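Local coordinates for protein aminoacyltransferase FemA (Staphylococcus aureus, PDB 1LRZ) that adds glycines 2 and 3 of the pentaglycine bridge of staphylococcal peptidoglycan, taking them from glycyl-tRNA, at residues Glu31-Leu34 against Ala35-Tyr38; Glu199-Pro202 against Ile203-Phe207; Asp284-Gln287 against Gln288-Asp291. All coordinates share one frame; numbering follows the deposited sequence.

Interaction 1: Glu31-Leu34 against Ala35-Tyr38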
ATOM      1  N   GLU A  31      -2.709   8.801  18.145  1.00 23.93           N
ATOM      2  CA  GLU A  31      -2.706   7.995  19.358  1.00 24.87           C
ATOM      3  C   GLU A  31      -1.470   7.107  19.421  1.00 24.20           C
ATOM      4  O   GLU A  31      -0.921   6.869  20.499  1.00 24.37           O
ATOM      5  CB  GLU A  31      -3.986   7.167  19.434  1.00 23.33           C
ATOM      6  CG  GLU A  31      -5.226   8.038  19.407  1.00 31.01           C
ATOM      7  CD  GLU A  31      -6.489   7.288  19.762  1.00 35.88           C
ATOM      8  OE1 GLU A  31      -6.487   6.045  19.654  1.00 41.88           O
ATOM      9  OE2 GLU A  31      -7.491   7.938  20.135  1.00 34.14           O
ATOM     10  N   LEU A  32      -1.023   6.632  18.263  1.00 24.73           N
ATOM     11  CA  LEU A  32       0.170   5.800  18.199  1.00 25.55           C
ATOM     12  C   LEU A  32       1.385   6.595  18.692  1.00 27.45           C
ATOM     13  O   LEU A  32       2.108   6.154  19.586  1.00 26.85           O
ATOM     14  CB  LEU A  32       0.430   5.339  16.763  1.00 24.74           C
ATOM     15  CG  LEU A  32       1.770   4.625  16.564  1.00 25.66           C
ATOM     16  CD1 LEU A  32       1.860   3.434  17.498  1.00 29.44           C
ATOM     17  CD2 LEU A  32       1.899   4.167  15.128  1.00 32.09           C
ATOM     18  N   LYS A  33       1.608   7.766  18.103  1.00 25.49           N
ATOM     19  CA  LYS A  33       2.738   8.599  18.489  1.00 27.03           C
ATOM     20  C   LYS A  33       2.689   8.982  19.969  1.00 27.21           C
ATOM     21  O   LYS A  33       3.721   8.992  20.645  1.00 29.67           O
ATOM     22  CB  LYS A  33       2.788   9.849  17.605  1.00 27.37           C
ATOM     23  CG  LYS A  33       3.208   9.569  16.168  1.00 28.25           C
ATOM     24  CD  LYS A  33       4.636   9.051  16.138  1.00 34.00           C
ATOM     25  CE  LYS A  33       5.181   8.953  14.725  1.00 37.49           C
ATOM     26  NZ  LYS A  33       6.614   8.523  14.739  1.00 41.51           N
ATOM     27  N   LEU A  34       1.496   9.297  20.470  1.00 26.44           N
ATOM     28  CA  LEU A  34       1.336   9.649  21.877  1.00 28.08           C
ATOM     29  C   LEU A  34       1.743   8.446  22.722  1.00 30.47           C
ATOM     30  O   LEU A  34       2.471   8.582  23.702  1.00 28.46           O
ATOM     31  CB  LEU A  34      -0.118  10.019  22.192  1.00 28.46           C
ATOM     32  CG  LEU A  34      -0.581  11.422  21.785  1.00 31.96           C
ATOM     33  CD1 LEU A  34      -2.047  11.613  22.153  1.00 30.37           C
ATOM     34  CD2 LEU A  34       0.293  12.470  22.483  1.00 33.46           C
ATOM     35  N   ALA A  35       1.268   7.270  22.322  1.00 30.66           N
ATOM     36  CA  ALA A  35       1.575   6.041  23.033  1.00 34.11           C
ATOM     37  C   ALA A  35       3.077   5.768  23.040  1.00 33.83           C
ATOM     38  O   ALA A  35       3.612   5.270  24.025  1.00 35.40           O
ATOM     39  CB  ALA A  35       0.832   4.872  22.398  1.00 33.65           C
ATOM     40  N   GLU A  36       3.758   6.093  21.947  1.00 32.48           N
ATOM     41  CA  GLU A  36       5.191   5.862  21.883  1.00 33.24           C
ATOM     42  C   GLU A  36       5.965   6.976  22.583  1.00 33.02           C
ATOM     43  O   GLU A  36       7.189   7.016  22.528  1.00 34.44           O
ATOM     44  CB  GLU A  36       5.654   5.710  20.432  1.00 32.76           C
ATOM     45  CG  GLU A  36       4.999   4.522  19.724  1.00 37.72           C
ATOM     46  CD  GLU A  36       5.555   4.264  18.330  1.00 41.18           C
ATOM     47  OE1 GLU A  36       5.911   5.242  17.636  1.00 42.93           O
ATOM     48  OE2 GLU A  36       5.620   3.082  17.919  1.00 44.09           O
ATOM     49  N   GLY A  37       5.248   7.882  23.237  1.00 33.86           N
ATOM     50  CA  GLY A  37       5.910   8.949  23.972  1.00 34.44           C
ATOM     51  C   GLY A  37       6.361  10.189  23.224  1.00 34.07           C
ATOM     52  O   GLY A  37       7.123  10.994  23.766  1.00 35.14           O
ATOM     53  N   TYR A  38       5.911  10.366  21.988  1.00 32.76           N
ATOM     54  CA  TYR A  38       6.307  11.560  21.246  1.00 30.45           C
ATOM     55  C   TYR A  38       5.476  12.763  21.665  1.00 27.70           C
ATOM     56  O   TYR A  38       4.303  12.625  22.020  1.00 26.25           O
ATOM     57  CB  TYR A  38       6.108  11.385  19.733  1.00 31.48           C
ATOM     58  CG  TYR A  38       7.063  10.432  19.067  1.00 32.65           C
ATOM     59  CD1 TYR A  38       6.833   9.061  19.089  1.00 32.16           C
ATOM     60  CD2 TYR A  38       8.205  10.903  18.428  1.00 32.78           C
ATOM     61  CE1 TYR A  38       7.720   8.175  18.492  1.00 34.04           C
ATOM     62  CE2 TYR A  38       9.102  10.030  17.825  1.00 37.64           C
ATOM     63  CZ  TYR A  38       8.854   8.663  17.862  1.00 38.13           C
ATOM     64  OH  TYR A  38       9.742   7.785  17.280  1.00 41.58           O
TER
HETATM   65  O   HOH W   1       3.438  11.516  24.511  1.00 38.62           O

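Interaction 2: Glu199-Pro202 against Ile203-Phe207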
ATOM      1  N   GLU A 199      -2.201 -11.882  17.354  1.00 33.77           N
ATOM      2  CA  GLU A 199      -1.553 -13.122  17.765  1.00 35.91           C
ATOM      3  C   GLU A 199      -0.940 -13.915  16.615  1.00 35.69           C
ATOM      4  O   GLU A 199      -0.104 -14.785  16.844  1.00 37.46           O
ATOM      5  CB  GLU A 199      -2.515 -14.010  18.576  1.00 37.21           C
ATOM      6  CG  GLU A 199      -3.537 -14.811  17.785  1.00 44.60           C
ATOM      7  CD  GLU A 199      -4.593 -13.950  17.123  1.00 49.48           C
ATOM      8  OE1 GLU A 199      -4.637 -12.732  17.408  1.00 53.14           O
ATOM      9  OE2 GLU A 199      -5.384 -14.497  16.323  1.00 51.26           O
ATOM     10  N   GLU A 200      -1.330 -13.616  15.380  1.00 35.06           N
ATOM     11  CA  GLU A 200      -0.761 -14.335  14.239  1.00 35.67           C
ATOM     12  C   GLU A 200       0.192 -13.456  13.446  1.00 33.88           C
ATOM     13  O   GLU A 200       0.644 -13.833  12.361  1.00 31.35           O
ATOM     14  CB  GLU A 200      -1.860 -14.838  13.311  1.00 36.78           C
ATOM     15  CG  GLU A 200      -2.945 -15.608  14.020  1.00 42.19           C
ATOM     16  CD  GLU A 200      -3.878 -16.288  13.052  1.00 42.80           C
ATOM     17  OE1 GLU A 200      -3.524 -17.382  12.564  1.00 45.59           O
ATOM     18  OE2 GLU A 200      -4.956 -15.725  12.770  1.00 48.32           O
ATOM     19  N   LEU A 201       0.499 -12.285  13.995  1.00 33.15           N
ATOM     20  CA  LEU A 201       1.395 -11.352  13.332  1.00 34.92           C
ATOM     21  C   LEU A 201       2.723 -12.012  12.947  1.00 35.16           C
ATOM     22  O   LEU A 201       3.333 -11.647  11.944  1.00 38.02           O
ATOM     23  CB  LEU A 201       1.626 -10.124  14.220  1.00 35.10           C
ATOM     24  CG  LEU A 201       2.182  -8.870  13.535  1.00 38.48           C
ATOM     25  CD1 LEU A 201       1.402  -8.563  12.258  1.00 34.74           C
ATOM     26  CD2 LEU A 201       2.106  -7.704  14.507  1.00 37.34           C
ATOM     27  N   PRO A 202       3.190 -12.995  13.738  1.00 35.01           N
ATOM     28  CA  PRO A 202       4.458 -13.632  13.360  1.00 35.15           C
ATOM     29  C   PRO A 202       4.416 -14.368  12.012  1.00 34.11           C
ATOM     30  O   PRO A 202       5.458 -14.549  11.372  1.00 32.67           O
ATOM     31  CB  PRO A 202       4.760 -14.560  14.543  1.00 36.02           C
ATOM     32  CG  PRO A 202       3.409 -14.779  15.189  1.00 39.77           C
ATOM     33  CD  PRO A 202       2.767 -13.420  15.083  1.00 34.25           C
ATOM     34  N   ILE A 203       3.224 -14.797  11.586  1.00 31.19           N
ATOM     35  CA  ILE A 203       3.093 -15.462  10.293  1.00 29.51           C
ATOM     36  C   ILE A 203       3.472 -14.435   9.230  1.00 30.15           C
ATOM     37  O   ILE A 203       4.229 -14.731   8.306  1.00 30.29           O
ATOM     38  CB  ILE A 203       1.644 -15.928  10.001  1.00 30.76           C
ATOM     39  CG1 ILE A 203       1.207 -16.987  11.013  1.00 33.42           C
ATOM     40  CG2 ILE A 203       1.560 -16.492   8.581  1.00 29.92           C
ATOM     41  CD1 ILE A 203      -0.183 -17.543  10.744  1.00 31.11           C
ATOM     42  N   PHE A 204       2.933 -13.224   9.364  1.00 29.21           N
ATOM     43  CA  PHE A 204       3.230 -12.142   8.424  1.00 28.85           C
ATOM     44  C   PHE A 204       4.722 -11.833   8.483  1.00 28.83           C
ATOM     45  O   PHE A 204       5.381 -11.660   7.456  1.00 28.09           O
ATOM     46  CB  PHE A 204       2.440 -10.878   8.794  1.00 29.59           C
ATOM     47  CG  PHE A 204       2.996  -9.621   8.183  1.00 30.70           C
ATOM     48  CD1 PHE A 204       2.816  -9.349   6.826  1.00 28.70           C
ATOM     49  CD2 PHE A 204       3.742  -8.728   8.959  1.00 28.90           C
ATOM     50  CE1 PHE A 204       3.378  -8.206   6.244  1.00 29.37           C
ATOM     51  CE2 PHE A 204       4.311  -7.581   8.391  1.00 28.90           C
ATOM     52  CZ  PHE A 204       4.128  -7.317   7.028  1.00 29.40           C
ATOM     53  N   ARG A 205       5.243 -11.770   9.703  1.00 29.86           N
ATOM     54  CA  ARG A 205       6.653 -11.480   9.940  1.00 36.34           C
ATOM     55  C   ARG A 205       7.585 -12.480   9.268  1.00 36.69           C
ATOM     56  O   ARG A 205       8.686 -12.121   8.851  1.00 36.86           O
ATOM     57  CB  ARG A 205       6.925 -11.462  11.443  1.00 38.43           C
ATOM     58  CG  ARG A 205       6.167 -10.374  12.187  1.00 48.31           C
ATOM     59  CD  ARG A 205       7.111  -9.284  12.662  1.00 54.80           C
ATOM     60  NE  ARG A 205       7.905  -8.735  11.571  1.00 59.92           N
ATOM     61  CZ  ARG A 205       8.959  -7.940  11.737  1.00 63.04           C
ATOM     62  NH1 ARG A 205       9.359  -7.602  12.952  1.00 64.33           N
ATOM     63  NH2 ARG A 205       9.603  -7.447  10.688  1.00 64.89           N
ATOM     64  N   SER A 206       7.144 -13.728   9.155  1.00 36.58           N
ATOM     65  CA  SER A 206       7.969 -14.757   8.532  1.00 39.57           C
ATOM     66  C   SER A 206       8.280 -14.427   7.072  1.00 41.50           C
ATOM     67  O   SER A 206       9.308 -14.851   6.547  1.00 42.75           O
ATOM     68  CB  SER A 206       7.278 -16.120   8.600  1.00 40.20           C
ATOM     69  OG  SER A 206       6.213 -16.190   7.663  1.00 43.00           O
ATOM     70  N   PHE A 207       7.398 -13.671   6.417  1.00 41.28           N
ATOM     71  CA  PHE A 207       7.609 -13.307   5.013  1.00 40.48           C
ATOM     72  C   PHE A 207       8.541 -12.117   4.818  1.00 41.78           C
ATOM     73  O   PHE A 207       9.046 -11.898   3.721  1.00 42.34           O
ATOM     74  CB  PHE A 207       6.284 -12.987   4.320  1.00 36.90           C
ATOM     75  CG  PHE A 207       5.368 -14.158   4.195  1.00 33.16           C
ATOM     76  CD1 PHE A 207       4.370 -14.374   5.135  1.00 30.95           C
ATOM     77  CD2 PHE A 207       5.527 -15.074   3.159  1.00 33.22           C
ATOM     78  CE1 PHE A 207       3.533 -15.482   5.038  1.00 29.39           C
ATOM     79  CE2 PHE A 207       4.693 -16.188   3.056  1.00 31.60           C
ATOM     80  CZ  PHE A 207       3.698 -16.396   4.003  1.00 27.90           C
TER

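Interaction 3: Asp284-Gln287 against Gln288-Asp291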
ATOM      1  N   ASP A 284      -9.508 -39.503 -24.048  1.00 23.53           N
ATOM      2  CA  ASP A 284      -8.124 -39.074 -23.835  1.00 24.46           C
ATOM      3  C   ASP A 284      -8.072 -37.743 -23.093  1.00 23.89           C
ATOM      4  O   ASP A 284      -7.219 -37.542 -22.227  1.00 23.87           O
ATOM      5  CB  ASP A 284      -7.387 -38.909 -25.168  1.00 26.42           C
ATOM      6  CG  ASP A 284      -7.090 -40.232 -25.843  1.00 30.62           C
ATOM      7  OD1 ASP A 284      -7.362 -41.293 -25.241  1.00 32.20           O
ATOM      8  OD2 ASP A 284      -6.578 -40.206 -26.981  1.00 31.85           O
ATOM      9  N   ASN A 285      -8.971 -36.832 -23.457  1.00 22.21           N
ATOM     10  CA  ASN A 285      -9.050 -35.512 -22.832  1.00 21.50           C
ATOM     11  C   ASN A 285      -9.294 -35.673 -21.324  1.00 22.92           C
ATOM     12  O   ASN A 285      -8.588 -35.090 -20.496  1.00 21.63           O
ATOM     13  CB  ASN A 285     -10.189 -34.713 -23.482  1.00 17.31           C
ATOM     14  CG  ASN A 285     -10.613 -33.504 -22.659  1.00 23.79           C
ATOM     15  OD1 ASN A 285     -10.032 -32.410 -22.758  1.00 27.90           O
ATOM     16  ND2 ASN A 285     -11.626 -33.697 -21.832  1.00 19.62           N
ATOM     17  N   LEU A 286     -10.291 -36.481 -20.975  1.00 23.58           N
ATOM     18  CA  LEU A 286     -10.644 -36.719 -19.574  1.00 22.53           C
ATOM     19  C   LEU A 286      -9.562 -37.471 -18.790  1.00 22.56           C
ATOM     20  O   LEU A 286      -9.265 -37.130 -17.639  1.00 22.91           O
ATOM     21  CB  LEU A 286     -11.976 -37.477 -19.501  1.00 21.42           C
ATOM     22  CG  LEU A 286     -13.200 -36.697 -19.999  1.00 23.82           C
ATOM     23  CD1 LEU A 286     -14.427 -37.590 -19.996  1.00 25.68           C
ATOM     24  CD2 LEU A 286     -13.439 -35.495 -19.112  1.00 23.52           C
ATOM     25  N   GLN A 287      -8.960 -38.482 -19.412  1.00 22.87           N
ATOM     26  CA  GLN A 287      -7.929 -39.256 -18.738  1.00 22.89           C
ATOM     27  C   GLN A 287      -6.766 -38.348 -18.358  1.00 23.81           C
ATOM     28  O   GLN A 287      -6.201 -38.457 -17.269  1.00 19.14           O
ATOM     29  CB  GLN A 287      -7.420 -40.377 -19.640  1.00 26.15           C
ATOM     30  CG  GLN A 287      -6.471 -41.329 -18.927  1.00 26.98           C
ATOM     31  CD  GLN A 287      -7.085 -41.892 -17.652  1.00 32.07           C
ATOM     32  OE1 GLN A 287      -6.595 -41.650 -16.541  1.00 32.77           O
ATOM     33  NE2 GLN A 287      -8.173 -42.632 -17.805  1.00 27.45           N
ATOM     34  N   GLN A 288      -6.413 -37.446 -19.266  1.00 23.43           N
ATOM     35  CA  GLN A 288      -5.316 -36.522 -19.020  1.00 23.59           C
ATOM     36  C   GLN A 288      -5.626 -35.630 -17.816  1.00 22.62           C
ATOM     37  O   GLN A 288      -4.757 -35.388 -16.973  1.00 20.58           O
ATOM     38  CB  GLN A 288      -5.070 -35.674 -20.271  1.00 26.92           C
ATOM     39  CG  GLN A 288      -3.733 -34.976 -20.295  1.00 25.29           C
ATOM     40  CD  GLN A 288      -3.439 -34.353 -21.649  1.00 29.96           C
ATOM     41  OE1 GLN A 288      -2.284 -34.281 -22.067  1.00 31.83           O
ATOM     42  NE2 GLN A 288      -4.482 -33.894 -22.338  1.00 22.14           N
ATOM     43  N   GLN A 289      -6.864 -35.145 -17.733  1.00 23.16           N
ATOM     44  CA  GLN A 289      -7.264 -34.298 -16.614  1.00 25.19           C
ATOM     45  C   GLN A 289      -7.242 -35.107 -15.318  1.00 24.57           C
ATOM     46  O   GLN A 289      -6.876 -34.591 -14.268  1.00 21.93           O
ATOM     47  CB  GLN A 289      -8.666 -33.737 -16.834  1.00 24.40           C
ATOM     48  CG  GLN A 289      -8.792 -32.806 -18.016  1.00 28.58           C
ATOM     49  CD  GLN A 289     -10.224 -32.358 -18.218  1.00 30.69           C
ATOM     50  OE1 GLN A 289     -10.783 -31.643 -17.390  1.00 36.68           O
ATOM     51  NE2 GLN A 289     -10.832 -32.792 -19.311  1.00 34.56           N
ATOM     52  N   LEU A 290      -7.637 -36.377 -15.395  1.00 25.11           N
ATOM     53  CA  LEU A 290      -7.625 -37.222 -14.208  1.00 25.49           C
ATOM     54  C   LEU A 290      -6.198 -37.385 -13.698  1.00 24.60           C
ATOM     55  O   LEU A 290      -5.955 -37.325 -12.498  1.00 25.15           O
ATOM     56  CB  LEU A 290      -8.239 -38.598 -14.507  1.00 21.59           C
ATOM     57  CG  LEU A 290      -9.773 -38.639 -14.477  1.00 25.94           C
ATOM     58  CD1 LEU A 290     -10.274 -39.907 -15.153  1.00 27.24           C
ATOM     59  CD2 LEU A 290     -10.265 -38.565 -13.029  1.00 22.76           C
ATOM     60  N   ASP A 291      -5.244 -37.578 -14.606  1.00 25.74           N
ATOM     61  CA  ASP A 291      -3.852 -37.745 -14.183  1.00 24.98           C
ATOM     62  C   ASP A 291      -3.324 -36.463 -13.548  1.00 23.93           C
ATOM     63  O   ASP A 291      -2.595 -36.496 -12.554  1.00 25.53           O
ATOM     64  CB  ASP A 291      -2.974 -38.165 -15.369  1.00 25.18           C
ATOM     65  CG  ASP A 291      -3.385 -39.518 -15.945  1.00 30.18           C
ATOM     66  OD1 ASP A 291      -4.116 -40.265 -15.253  1.00 28.15           O
ATOM     67  OD2 ASP A 291      -2.975 -39.843 -17.082  1.00 29.24           O
TER
HETATM   68  O   HOH W   2      -6.952 -33.033 -21.611  1.00 22.41           O

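Interaction 1: Glu31-Leu34 against Ala35-Tyr38
K33 lies over one face of the Y38 ring, and this pair forms the close side-chain contact where helix 27-35 runs out. The lysine chain bends at its second torsion (chi2 -64°), which brings it over the tyrosine so that methylene and ammonium both reach the ring. CD makes a CH-pi contact, 3.7 Å from Y38 CD1, and NZ sits above the same ring in a cation-pi interaction, 4.1 Å from the centroid and shifted toward the rim. K33 O lies in the ring plane at its edge, so one residue meets the tyrosine both over a face and from the side. E36 OE1 stays 4.4 Å from K33 NZ, beyond salt-bridge range, and may still help to stabilise the ammonium charge.

The backbone beneath this pair is a Schellman motif. Y38 N donates to K33 O at 2.9 Å, G37 N donates to L34 O, and G37 supplies the positive phi (83°) that turns the chain out of the helix toward strand 39-46. Just before it, E36 N still makes a regular helical bond to L32 O.

L32, the buried residue here, packs on N227, R228 and Y231 of helix 222-232 and brings its CD1 to 3.8 Å from E36 OE2, a carboxylate oxygen that N227 holds by a hydrogen bond. A35 touches Y231 as well. The side of L34 and the turn is looser and more exposed. There a water donates to L34 O and, at 2.9 Å, to Y38 O, bridging the turn, while L34 CD2 approaches Y38 O no closer than 4.0 Å.

Interaction 2: Glu199-Pro202 against Ile203-Phe207
This is a local contact at the start of the short helix 201-207, together with the 3-10 segment leading into it; the helix packs against helix 222-232 and strands 236-244 and 310-320. The change of helix type can be read from the bonds. I203 N reaches back three residues to E200 O at 2.9 Å, whereas R205 N reaches back four to L201 O, also at 2.9 Å. P202, which as a proline has no N-H to give, sits in the first turn, where a helix does not need one; its carbonyl accepts from S206 N.

On the inner side, L201 and F204 point the same way, and L201 CD1 meets F204 CD2 at 4.0 Å. The phenylalanine continues inward, edge-to-face with Y225 and against F317. E200 and I203 also run alongside each other, the isoleucine CD1 lying 3.8 Å from E200 OE1. S206 OG, at chi1 75°, turns back to donate to I203 O, though the modelled length of this bond is suspiciously short and carries little weight.

L201, I203 and F204 thus supply the apolar packing, while R205 adds a salt bridge to D222 of the same helix 222-232 and E200 OE2 one to R194. With both charged ends paired in this way, the carboxylate and guanidinium charges are probably largely balanced.

Interaction 3: Asp284-Gln287 against Gln288-Asp291
Two sound donors meet at N285 O. Q289 N makes the regular helical bond to N285 O at 3.3 Å, and a water donates to N285 O at 2.9 Å. The same water accepts from Q288 NE2 at 2.7 Å, so Q288 reaches this carbonyl through the water. The first torsion of Q289 (chi1 -64°) carries its side chain back toward the preceding turn, where Q289 CG lies 3.4 Å from N285 O. The amide planes of N285 and Q289 are 68° apart, but N285 ND2 and Q289 NE2, both donors, face each other at 2.8 Å. This leaves the amide orientations uncertain, and the weak bond from Q289 NE2 to N285 O is accordingly doubtful.

Along the other backbone positions the alpha-helical pattern is regular: L290 N donates to L286 O at 2.9 Å and D291 N to Q287 O at 3.0 Å.

L286 and L290, one turn apart, are the buried residues of this stretch. They belong to the face of helix 277-307 that packs on helix 245-272, its partner in the helical hairpin: L286 lies on D262 and L290 on L259 and L263, with Q289 beside L259, while R256 of that helix donates to L290 O.

Overall arrangement
The three contacts illustrate how local helical geometry serves different settings in one chain: interaction 1 closes a helix, interaction 2 opens one, and interaction 3 lies within a long one. Interactions 1 and 2, with centres 24 Å apart, do not touch, yet both pack on helix 222-232: L32 and E36 meet N227, while L201 and F204 meet Y225, so this helix lies between them. Interaction 3 stands apart in the projecting hairpin of helices 245-272 and 277-307, its centre 40 Å from that of interaction 2 and 61 Å from that of interaction 1. The hairpin joins strands 236-244 and 310-320, the pair on which interaction 2 rests.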